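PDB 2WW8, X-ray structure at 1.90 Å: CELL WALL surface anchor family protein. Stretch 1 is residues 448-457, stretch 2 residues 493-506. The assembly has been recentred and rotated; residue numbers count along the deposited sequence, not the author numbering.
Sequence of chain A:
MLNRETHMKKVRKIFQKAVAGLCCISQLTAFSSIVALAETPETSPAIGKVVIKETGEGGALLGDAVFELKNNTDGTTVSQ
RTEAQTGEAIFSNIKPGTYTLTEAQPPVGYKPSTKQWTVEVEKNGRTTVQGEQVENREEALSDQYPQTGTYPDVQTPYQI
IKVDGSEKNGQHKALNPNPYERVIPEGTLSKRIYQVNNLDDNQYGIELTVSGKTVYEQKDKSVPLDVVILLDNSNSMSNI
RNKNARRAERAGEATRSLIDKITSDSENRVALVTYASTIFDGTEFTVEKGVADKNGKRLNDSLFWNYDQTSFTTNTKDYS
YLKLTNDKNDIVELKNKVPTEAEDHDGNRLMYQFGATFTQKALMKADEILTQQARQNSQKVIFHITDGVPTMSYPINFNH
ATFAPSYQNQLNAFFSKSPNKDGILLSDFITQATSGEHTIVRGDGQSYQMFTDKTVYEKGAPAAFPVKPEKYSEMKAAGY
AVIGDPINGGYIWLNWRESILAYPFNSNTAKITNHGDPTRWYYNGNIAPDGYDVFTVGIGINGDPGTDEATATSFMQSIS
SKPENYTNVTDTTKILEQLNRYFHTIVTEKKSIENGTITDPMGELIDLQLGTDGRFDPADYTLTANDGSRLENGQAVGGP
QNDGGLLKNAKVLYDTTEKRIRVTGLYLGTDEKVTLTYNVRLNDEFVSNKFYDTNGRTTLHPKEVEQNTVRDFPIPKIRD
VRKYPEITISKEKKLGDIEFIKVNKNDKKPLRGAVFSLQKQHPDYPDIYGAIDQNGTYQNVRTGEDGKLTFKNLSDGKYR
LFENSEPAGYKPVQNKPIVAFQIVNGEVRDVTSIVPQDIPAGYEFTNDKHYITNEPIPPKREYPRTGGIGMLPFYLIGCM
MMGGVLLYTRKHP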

ATOM      1  N   TYR A 448     -31.998 -11.748  43.519  1.00 14.65           N
ATOM      2  CA  TYR A 448     -32.536 -12.902  42.863  1.00 14.88           C
ATOM      3  C   TYR A 448     -33.736 -13.446  43.648  1.00 18.02           C
ATOM      4  O   TYR A 448     -34.634 -14.027  43.049  1.00 14.63           O
ATOM      5  CB  TYR A 448     -31.443 -13.960  42.851  1.00 14.08           C
ATOM      6  CG  TYR A 448     -31.790 -15.262  42.168  1.00 11.79           C
ATOM      7  CD1 TYR A 448     -31.738 -15.359  40.763  1.00 14.47           C
ATOM      8  CD2 TYR A 448     -32.106 -16.392  42.932  1.00 10.16           C
ATOM      9  CE1 TYR A 448     -32.053 -16.575  40.112  1.00 18.50           C
ATOM     10  CE2 TYR A 448     -32.425 -17.615  42.305  1.00 13.73           C
ATOM     11  CZ  TYR A 448     -32.366 -17.687  40.897  1.00 18.17           C
ATOM     12  OH  TYR A 448     -32.649 -18.862  40.233  1.00 17.78           O
ATOM     13  N   GLN A 449     -33.717 -13.307  44.977  1.00 16.29           N
ATOM     14  CA  GLN A 449     -34.833 -13.737  45.804  1.00 15.60           C
ATOM     15  C   GLN A 449     -35.997 -12.767  45.712  1.00 14.29           C
ATOM     16  O   GLN A 449     -35.867 -11.563  45.476  1.00 15.60           O
ATOM     17  CB  GLN A 449     -34.370 -13.926  47.267  1.00 16.48           C
ATOM     18  CG  GLN A 449     -33.212 -14.936  47.462  1.00 15.02           C
ATOM     19  CD  GLN A 449     -33.599 -16.383  47.092  1.00 16.48           C
ATOM     20  OE1 GLN A 449     -34.764 -16.807  47.247  1.00 15.89           O
ATOM     21  NE2 GLN A 449     -32.606 -17.158  46.645  1.00 16.35           N
ATOM     22  N   MET A 450     -37.175 -13.333  45.901  1.00 15.45           N
ATOM     23  CA  MET A 450     -38.364 -12.566  46.200  1.00 15.76           C
ATOM     24  C   MET A 450     -38.645 -12.888  47.691  1.00 15.54           C
ATOM     25  O   MET A 450     -38.929 -14.019  48.031  1.00 15.03           O
ATOM     26  CB  MET A 450     -39.551 -13.007  45.354  1.00 14.74           C
ATOM     27  CG  MET A 450     -39.305 -12.868  43.853  1.00 15.99           C
ATOM     28  SD  MET A 450     -40.658 -13.671  42.975  1.00 17.80           S
ATOM     29  CE  MET A 450     -40.267 -13.367  41.225  1.00 14.89           C
ATOM     30  N   PHE A 451     -38.547 -11.903  48.574  1.00 15.40           N
ATOM     31  CA  PHE A 451     -38.459 -12.191  50.012  1.00 16.12           C
ATOM     32  C   PHE A 451     -39.798 -12.709  50.509  1.00 15.50           C
ATOM     33  O   PHE A 451     -40.848 -12.219  50.070  1.00 15.13           O
ATOM     34  CB  PHE A 451     -38.086 -10.899  50.756  1.00 15.94           C
ATOM     35  CG  PHE A 451     -36.777 -10.326  50.301  1.00 16.57           C
ATOM     36  CD1 PHE A 451     -35.624 -11.093  50.339  1.00 17.66           C
ATOM     37  CD2 PHE A 451     -36.702  -9.036  49.791  1.00 19.98           C
ATOM     38  CE1 PHE A 451     -34.414 -10.617  49.875  1.00 20.55           C
ATOM     39  CE2 PHE A 451     -35.490  -8.524  49.343  1.00 17.25           C
ATOM     40  CZ  PHE A 451     -34.340  -9.297  49.375  1.00 19.92           C
ATOM     41  N   THR A 452     -39.747 -13.685  51.404  1.00 15.51           N
ATOM     42  CA  THR A 452     -40.942 -14.213  52.036  1.00 16.28           C
ATOM     43  C   THR A 452     -41.194 -13.561  53.403  1.00 15.82           C
ATOM     44  O   THR A 452     -42.231 -13.826  54.036  1.00 17.12           O
ATOM     45  CB  THR A 452     -40.838 -15.730  52.226  1.00 18.72           C
ATOM     46  OG1 THR A 452     -39.740 -15.961  53.100  1.00 18.50           O
ATOM     47  CG2 THR A 452     -40.505 -16.431  50.929  1.00 18.28           C
ATOM     48  N   ASP A 453     -40.286 -12.708  53.884  1.00 15.21           N
ATOM     49  CA  ASP A 453     -40.465 -11.868  55.105  1.00 15.01           C
ATOM     50  C   ASP A 453     -40.393 -10.407  54.615  1.00 16.63           C
ATOM     51  O   ASP A 453     -39.397 -10.039  53.982  1.00 17.40           O
ATOM     52  CB  ASP A 453     -39.281 -12.170  56.025  1.00 14.72           C
ATOM     53  CG  ASP A 453     -39.263 -11.357  57.335  1.00 19.10           C
ATOM     54  OD1 ASP A 453     -40.055 -10.400  57.547  1.00 18.92           O
ATOM     55  OD2 ASP A 453     -38.422 -11.740  58.184  1.00 17.00           O
ATOM     56  N   LYS A 454     -41.434  -9.606  54.851  1.00 15.83           N
ATOM     57  CA  LYS A 454     -41.482  -8.211  54.404  1.00 17.95           C
ATOM     58  C   LYS A 454     -40.497  -7.302  55.153  1.00 17.22           C
ATOM     59  O   LYS A 454     -40.261  -6.175  54.729  1.00 16.61           O
ATOM     60  CB  LYS A 454     -42.838  -7.655  54.870  1.00 19.36           C
ATOM     61  CG  LYS A 454     -44.002  -8.200  54.079  1.00 22.61           C
ATOM     62  CD  LYS A 454     -45.272  -7.384  54.382  1.00 24.37           C
ATOM     63  CE  LYS A 454     -46.415  -8.008  53.571  1.00 25.51           C
ATOM     64  NZ  LYS A 454     -47.726  -7.379  53.826  1.00 32.77           N
ATOM     65  N   THR A 455     -40.007  -7.754  56.307  1.00 14.79           N
ATOM     66  CA  THR A 455     -39.160  -6.895  57.149  1.00 15.49           C
ATOM     67  C   THR A 455     -37.767  -6.655  56.563  1.00 15.74           C
ATOM     68  O   THR A 455     -37.014  -7.586  56.223  1.00 14.45           O
ATOM     69  CB  THR A 455     -39.044  -7.441  58.585  1.00 14.59           C
ATOM     70  OG1 THR A 455     -40.357  -7.684  59.135  1.00 15.63           O
ATOM     71  CG2 THR A 455     -38.335  -6.485  59.556  1.00 16.08           C
ATOM     72  N   VAL A 456     -37.406  -5.377  56.499  1.00 13.79           N
ATOM     73  CA  VAL A 456     -36.006  -5.009  56.188  1.00 16.23           C
ATOM     74  C   VAL A 456     -35.231  -5.072  57.490  1.00 16.80           C
ATOM     75  O   VAL A 456     -35.681  -4.558  58.526  1.00 17.59           O
ATOM     76  CB  VAL A 456     -35.887  -3.583  55.603  1.00 15.12           C
ATOM     77  CG1 VAL A 456     -34.399  -3.206  55.256  1.00 17.76           C
ATOM     78  CG2 VAL A 456     -36.779  -3.479  54.387  1.00 18.58           C
ATOM     79  N   TYR A 457     -34.077  -5.732  57.452  1.00 18.02           N
ATOM     80  CA  TYR A 457     -33.222  -5.905  58.611  1.00 18.45           C
ATOM     81  C   TYR A 457     -31.955  -5.089  58.467  1.00 19.90           C
ATOM     82  O   TYR A 457     -31.468  -4.931  57.363  1.00 18.74           O
ATOM     83  CB  TYR A 457     -32.818  -7.362  58.780  1.00 18.52           C
ATOM     84  CG  TYR A 457     -34.012  -8.191  59.166  1.00 17.58           C
ATOM     85  CD1 TYR A 457     -34.387  -8.301  60.502  1.00 13.95           C
ATOM     86  CD2 TYR A 457     -34.751  -8.850  58.194  1.00 19.89           C
ATOM     87  CE1 TYR A 457     -35.508  -9.034  60.877  1.00 18.36           C
ATOM     88  CE2 TYR A 457     -35.865  -9.606  58.556  1.00 18.30           C
ATOM     89  CZ  TYR A 457     -36.243  -9.679  59.871  1.00 19.07           C
ATOM     90  OH  TYR A 457     -37.348 -10.438  60.209  1.00 18.82           O
ATOM     91  N   TRP A 493     -40.784   2.255  60.609  1.00 10.90           N
ATOM     92  CA  TRP A 493     -40.324   0.887  60.344  1.00 12.60           C
ATOM     93  C   TRP A 493     -40.385   0.590  58.866  1.00 12.06           C
ATOM     94  O   TRP A 493     -41.402   0.895  58.223  1.00 12.75           O
ATOM     95  CB  TRP A 493     -41.242  -0.125  61.031  1.00 10.74           C
ATOM     96  CG  TRP A 493     -41.141  -0.167  62.535  1.00 16.67           C
ATOM     97  CD1 TRP A 493     -42.164   0.073  63.431  1.00 13.30           C
ATOM     98  CD2 TRP A 493     -39.981  -0.487  63.320  1.00 13.76           C
ATOM     99  NE1 TRP A 493     -41.697  -0.081  64.708  1.00 13.07           N
ATOM    100  CE2 TRP A 493     -40.363  -0.407  64.674  1.00 12.77           C
ATOM    101  CE3 TRP A 493     -38.661  -0.809  63.008  1.00 15.24           C
ATOM    102  CZ2 TRP A 493     -39.470  -0.672  65.732  1.00 13.40           C
ATOM    103  CZ3 TRP A 493     -37.759  -1.084  64.063  1.00 17.15           C
ATOM    104  CH2 TRP A 493     -38.176  -1.007  65.420  1.00 13.57           C
ATOM    105  N   LEU A 494     -39.325  -0.019  58.321  1.00 11.58           N
ATOM    106  CA  LEU A 494     -39.266  -0.343  56.910  1.00 12.32           C
ATOM    107  C   LEU A 494     -39.595  -1.788  56.513  1.00 14.43           C
ATOM    108  O   LEU A 494     -39.142  -2.739  57.181  1.00 13.47           O
ATOM    109  CB  LEU A 494     -37.884  -0.021  56.326  1.00 13.37           C
ATOM    110  CG  LEU A 494     -37.355   1.400  56.548  1.00 12.52           C
ATOM    111  CD1 LEU A 494     -35.904   1.520  56.112  1.00 11.91           C
ATOM    112  CD2 LEU A 494     -38.290   2.484  55.905  1.00 12.56           C
ATOM    113  N   ASN A 495     -40.285  -1.913  55.384  1.00 12.99           N
ATOM    114  CA  ASN A 495     -40.622  -3.218  54.821  1.00 14.34           C
ATOM    115  C   ASN A 495     -40.203  -3.141  53.361  1.00 13.87           C
ATOM    116  O   ASN A 495     -40.180  -2.048  52.766  1.00 12.88           O
ATOM    117  CB  ASN A 495     -42.137  -3.515  54.824  1.00 12.75           C
ATOM    118  CG  ASN A 495     -42.680  -3.999  56.144  1.00 15.53           C
ATOM    119  OD1 ASN A 495     -41.985  -4.197  57.138  1.00 17.90           O
ATOM    120  ND2 ASN A 495     -43.990  -4.218  56.147  1.00 18.01           N
ATOM    121  N   TRP A 496     -39.856  -4.288  52.759  1.00 12.89           N
ATOM    122  CA  TRP A 496     -39.692  -4.285  51.274  1.00 12.76           C
ATOM    123  C   TRP A 496     -41.073  -3.994  50.588  1.00 13.59           C
ATOM    124  O   TRP A 496     -42.124  -4.445  51.096  1.00 14.59           O
ATOM    125  CB  TRP A 496     -39.242  -5.700  50.819  1.00 13.03           C
ATOM    126  CG  TRP A 496     -37.984  -6.090  51.449  1.00 14.04           C
ATOM    127  CD1 TRP A 496     -37.810  -7.028  52.423  1.00 13.72           C
ATOM    128  CD2 TRP A 496     -36.678  -5.534  51.184  1.00 12.15           C
ATOM    129  NE1 TRP A 496     -36.502  -7.073  52.801  1.00 13.55           N
ATOM    130  CE2 TRP A 496     -35.781  -6.186  52.044  1.00 15.37           C
ATOM    131  CE3 TRP A 496     -36.196  -4.551  50.304  1.00 17.00           C
ATOM    132  CZ2 TRP A 496     -34.407  -5.903  52.070  1.00 17.75           C
ATOM    133  CZ3 TRP A 496     -34.833  -4.263  50.321  1.00 19.33           C
ATOM    134  CH2 TRP A 496     -33.957  -4.944  51.202  1.00 18.33           C
ATOM    135  N   ARG A 497     -41.106  -3.237  49.495  1.00 13.27           N
ATOM    136  CA  ARG A 497     -42.366  -2.991  48.778  1.00 13.58           C
ATOM    137  C   ARG A 497     -42.919  -4.269  48.116  1.00 15.71           C
ATOM    138  O   ARG A 497     -42.143  -5.216  47.841  1.00 13.89           O
ATOM    139  CB  ARG A 497     -42.206  -1.792  47.805  1.00 15.77           C
ATOM    140  CG  ARG A 497     -41.560  -2.109  46.487  1.00 17.21           C
ATOM    141  CD  ARG A 497     -41.464  -0.827  45.630  1.00 12.46           C
ATOM    142  NE  ARG A 497     -41.135  -1.087  44.229  1.00 16.04           N
ATOM    143  CZ  ARG A 497     -39.900  -1.128  43.750  1.00 16.37           C
ATOM    144  NH1 ARG A 497     -38.870  -0.949  44.574  1.00 15.91           N
ATOM    145  NH2 ARG A 497     -39.685  -1.403  42.456  1.00 17.92           N
ATOM    146  N   GLU A 498     -44.255  -4.308  47.965  1.00 14.25           N
ATOM    147  CA  GLU A 498     -44.965  -5.466  47.493  1.00 16.46           C
ATOM    148  C   GLU A 498     -44.256  -6.130  46.285  1.00 15.27           C
ATOM    149  O   GLU A 498     -44.085  -7.324  46.254  1.00 13.70           O
ATOM    150  CB  GLU A 498     -46.378  -5.096  47.038  1.00 16.29           C
ATOM    151  CG  GLU A 498     -47.229  -6.350  46.873  1.00 21.84           C
ATOM    152  CD  GLU A 498     -47.048  -7.049  45.489  1.00 31.39           C
ATOM    153  OE1 GLU A 498     -46.730  -6.315  44.515  1.00 30.99           O
ATOM    154  OE2 GLU A 498     -47.211  -8.306  45.313  1.00 30.01           O
ATOM    155  N   SER A 499     -43.889  -5.346  45.288  1.00 14.70           N
ATOM    156  CA  SER A 499     -43.368  -5.928  44.038  1.00 16.84           C
ATOM    157  C   SER A 499     -42.005  -6.631  44.153  1.00 16.60           C
ATOM    158  O   SER A 499     -41.601  -7.295  43.214  1.00 16.07           O
ATOM    159  CB  SER A 499     -43.373  -4.841  42.968  1.00 16.24           C
ATOM    160  OG  SER A 499     -42.276  -3.997  43.210  1.00 16.93           O
ATOM    161  N   ILE A 500     -41.337  -6.536  45.315  1.00 17.36           N
ATOM    162  CA  ILE A 500     -40.044  -7.156  45.578  1.00 17.46           C
ATOM    163  C   ILE A 500     -40.245  -8.480  46.316  1.00 17.50           C
ATOM    164  O   ILE A 500     -39.322  -9.283  46.375  1.00 17.46           O
ATOM    165  CB  ILE A 500     -39.190  -6.203  46.483  1.00 19.86           C
ATOM    166  CG1 ILE A 500     -38.962  -4.815  45.864  1.00 23.14           C
ATOM    167  CG2 ILE A 500     -37.837  -6.743  46.835  1.00 21.39           C
ATOM    168  CD1 ILE A 500     -38.629  -4.719  44.416  1.00 15.56           C
ATOM    169  N   LEU A 501     -41.424  -8.680  46.926  1.00 14.68           N
ATOM    170  CA  LEU A 501     -41.712  -9.858  47.709  1.00 15.59           C
ATOM    171  C   LEU A 501     -42.157 -11.047  46.854  1.00 15.51           C
ATOM    172  O   LEU A 501     -42.392 -10.912  45.655  1.00 14.17           O
ATOM    173  CB  LEU A 501     -42.893  -9.520  48.652  1.00 15.15           C
ATOM    174  CG  LEU A 501     -42.618  -8.334  49.619  1.00 17.85           C
ATOM    175  CD1 LEU A 501     -43.914  -7.935  50.389  1.00 19.19           C
ATOM    176  CD2 LEU A 501     -41.502  -8.624  50.610  1.00 13.38           C
ATOM    177  N   ALA A 502     -42.159 -12.209  47.496  1.00 15.65           N
ATOM    178  CA  ALA A 502     -42.698 -13.454  46.948  1.00 16.11           C
ATOM    179  C   ALA A 502     -44.192 -13.176  46.673  1.00 16.23           C
ATOM    180  O   ALA A 502     -44.820 -12.292  47.287  1.00 14.19           O
ATOM    181  CB  ALA A 502     -42.517 -14.472  48.028  1.00 14.50           C
ATOM    182  N   TYR A 503     -44.777 -13.917  45.747  1.00 15.46           N
ATOM    183  CA  TYR A 503     -46.196 -13.757  45.427  1.00 15.30           C
ATOM    184  C   TYR A 503     -46.746 -15.136  45.000  1.00 16.10           C
ATOM    185  O   TYR A 503     -45.977 -16.008  44.573  1.00 16.17           O
ATOM    186  CB  TYR A 503     -46.327 -12.648  44.364  1.00 16.28           C
ATOM    187  CG  TYR A 503     -45.802 -13.087  43.001  1.00 15.23           C
ATOM    188  CD1 TYR A 503     -44.418 -12.993  42.657  1.00 13.59           C
ATOM    189  CD2 TYR A 503     -46.692 -13.588  42.045  1.00 19.03           C
ATOM    190  CE1 TYR A 503     -43.954 -13.397  41.396  1.00 15.97           C
ATOM    191  CE2 TYR A 503     -46.212 -13.991  40.777  1.00 16.39           C
ATOM    192  CZ  TYR A 503     -44.879 -13.895  40.463  1.00 17.62           C
ATOM    193  OH  TYR A 503     -44.462 -14.352  39.223  1.00 15.00           O
ATOM    194  N   PRO A 504     -48.054 -15.410  45.227  1.00 17.75           N
ATOM    195  CA  PRO A 504     -48.957 -14.715  46.213  1.00 16.64           C
ATOM    196  C   PRO A 504     -48.438 -14.828  47.650  1.00 17.18           C
ATOM    197  O   PRO A 504     -48.113 -15.903  48.138  1.00 15.41           O
ATOM    198  CB  PRO A 504     -50.296 -15.412  46.029  1.00 16.98           C
ATOM    199  CG  PRO A 504     -50.157 -16.089  44.601  1.00 14.63           C
ATOM    200  CD  PRO A 504     -48.732 -16.532  44.564  1.00 15.33           C
ATOM    201  N   PHE A 505     -48.275 -13.684  48.315  1.00 18.32           N
ATOM    202  CA  PHE A 505     -47.476 -13.651  49.529  1.00 17.80           C
ATOM    203  C   PHE A 505     -48.028 -14.526  50.649  1.00 18.73           C
ATOM    204  O   PHE A 505     -47.276 -15.137  51.438  1.00 19.15           O
ATOM    205  CB  PHE A 505     -47.348 -12.181  49.960  1.00 18.88           C
ATOM    206  CG  PHE A 505     -46.392 -11.991  51.058  1.00 18.39           C
ATOM    207  CD1 PHE A 505     -45.022 -11.912  50.807  1.00 20.41           C
ATOM    208  CD2 PHE A 505     -46.851 -11.920  52.378  1.00 22.60           C
ATOM    209  CE1 PHE A 505     -44.096 -11.715  51.865  1.00 16.35           C
ATOM    210  CE2 PHE A 505     -45.952 -11.731  53.430  1.00 18.65           C
ATOM    211  CZ  PHE A 505     -44.587 -11.627  53.202  1.00 16.90           C
ATOM    212  N   ASN A 506     -49.355 -14.632  50.724  1.00 18.36           N
ATOM    213  CA  ASN A 506     -49.951 -15.469  51.776  1.00 19.90           C
ATOM    214  C   ASN A 506     -50.458 -16.821  51.302  1.00 19.34           C
ATOM    215  O   ASN A 506     -51.260 -17.476  51.963  1.00 18.37           O
ATOM    216  CB  ASN A 506     -51.050 -14.718  52.539  1.00 21.47           C
ATOM    217  CG  ASN A 506     -50.480 -13.534  53.286  1.00 24.90           C
ATOM    218  OD1 ASN A 506     -50.846 -12.393  53.028  1.00 31.98           O
ATOM    219  ND2 ASN A 506     -49.498 -13.803  54.149  1.00 27.02           N
TER
HETATM  220  O   HOH W   1     -37.050  -9.426  44.516  1.00 15.94           O
HETATM  221  O   HOH W   2     -44.503 -15.070  52.133  1.00 15.83           O
HETATM  222  O   HOH W   3     -36.746  -9.842  54.819  1.00 21.59           O

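Two chain segments that lack the regular ladder of a β-sheet can still be fastened firmly if a few backbone hydrogen bonds fix their positions and large side chains fill the space between those points. The contact between residues 448-457 and 493-506 of this surface anchor protein illustrates the principle, burying 879 Å² in total. Lys454, Phe451 and Trp496 have the largest areas covered by the opposing stretch, and each shows a different way of using a long or broad side chain.

Lys454 works through both its backbone and its side chain. Its carbonyl accepts a hydrogen bond from the backbone of Trp496 (Lys454 O to Trp496 N, 2.8 Å), and the same oxygen receives a CA-H...O contact from Asn495 (Lys454 O to Asn495 CA, 3.0 Å). Two residues on, Val456 N donates to Leu494 O at 3.2 Å, so the two bonds flank Thr455 and bridge it to Asn495. The lysine side chain, m at chi1 and t thereafter, is extended, and its methylenes do the work of an apolar residue. Lys454 CG lies 3.7 Å from Leu501 CD1 and 3.6 Å from Phe505 CZ, while Lys454 CE sits over the face of the Phe505 ring, 4.2 Å from its centroid, in a CH-pi contact. Lysine suits this exposed position because its aliphatic length can cover an aromatic ring while its charged end remains at the surface.

Trp496 offers two faces, and both are used. Val456 CG2 rests over one, 3.8 Å from the centroid of the five-membered ring and only 13° off its normal; a branched residue with chi1 at t places a compact methyl group there. Over the opposite face lies Phe451, whose CD2 approaches Trp496 CD1 to 3.5 Å. These rings meet obliquely, their planes inclined at 32° and their centroids 4.3 Å apart. The indole thus fills the gap between two residues of the other stretch. Near its edge, a water donates to Asp453 O (2.8 Å from the water O) and Thr455 O (2.7 Å from the water O) and accepts a weak bond from Trp496 NE1 (3.4 Å from the water O), giving polar atoms beside the indole a partner.

Phe451 carries the packing onward. Its CA-to-CB bond points sideways, but the ring end comes nearer the other stretch, where Phe451 CE2 lies 3.9 Å from Ile500 CG2. Its carbonyl meanwhile accepts a nearly straight hydrogen bond from Ala502 (Phe451 O to Ala502 N, 2.9 Å, 174° at the hydrogen). Beside this bond, the small Ala502 side chain packs against the buried Met450, with Met450 CB 4.3 Å from Ala502 CB, and Met450 SD reaches the edge of the Tyr503 ring, 3.7 Å from Tyr503 CE1. A water also lies between the backbones here, its O 2.6 Å from Gln449 O and 2.9 Å from Ile500 O.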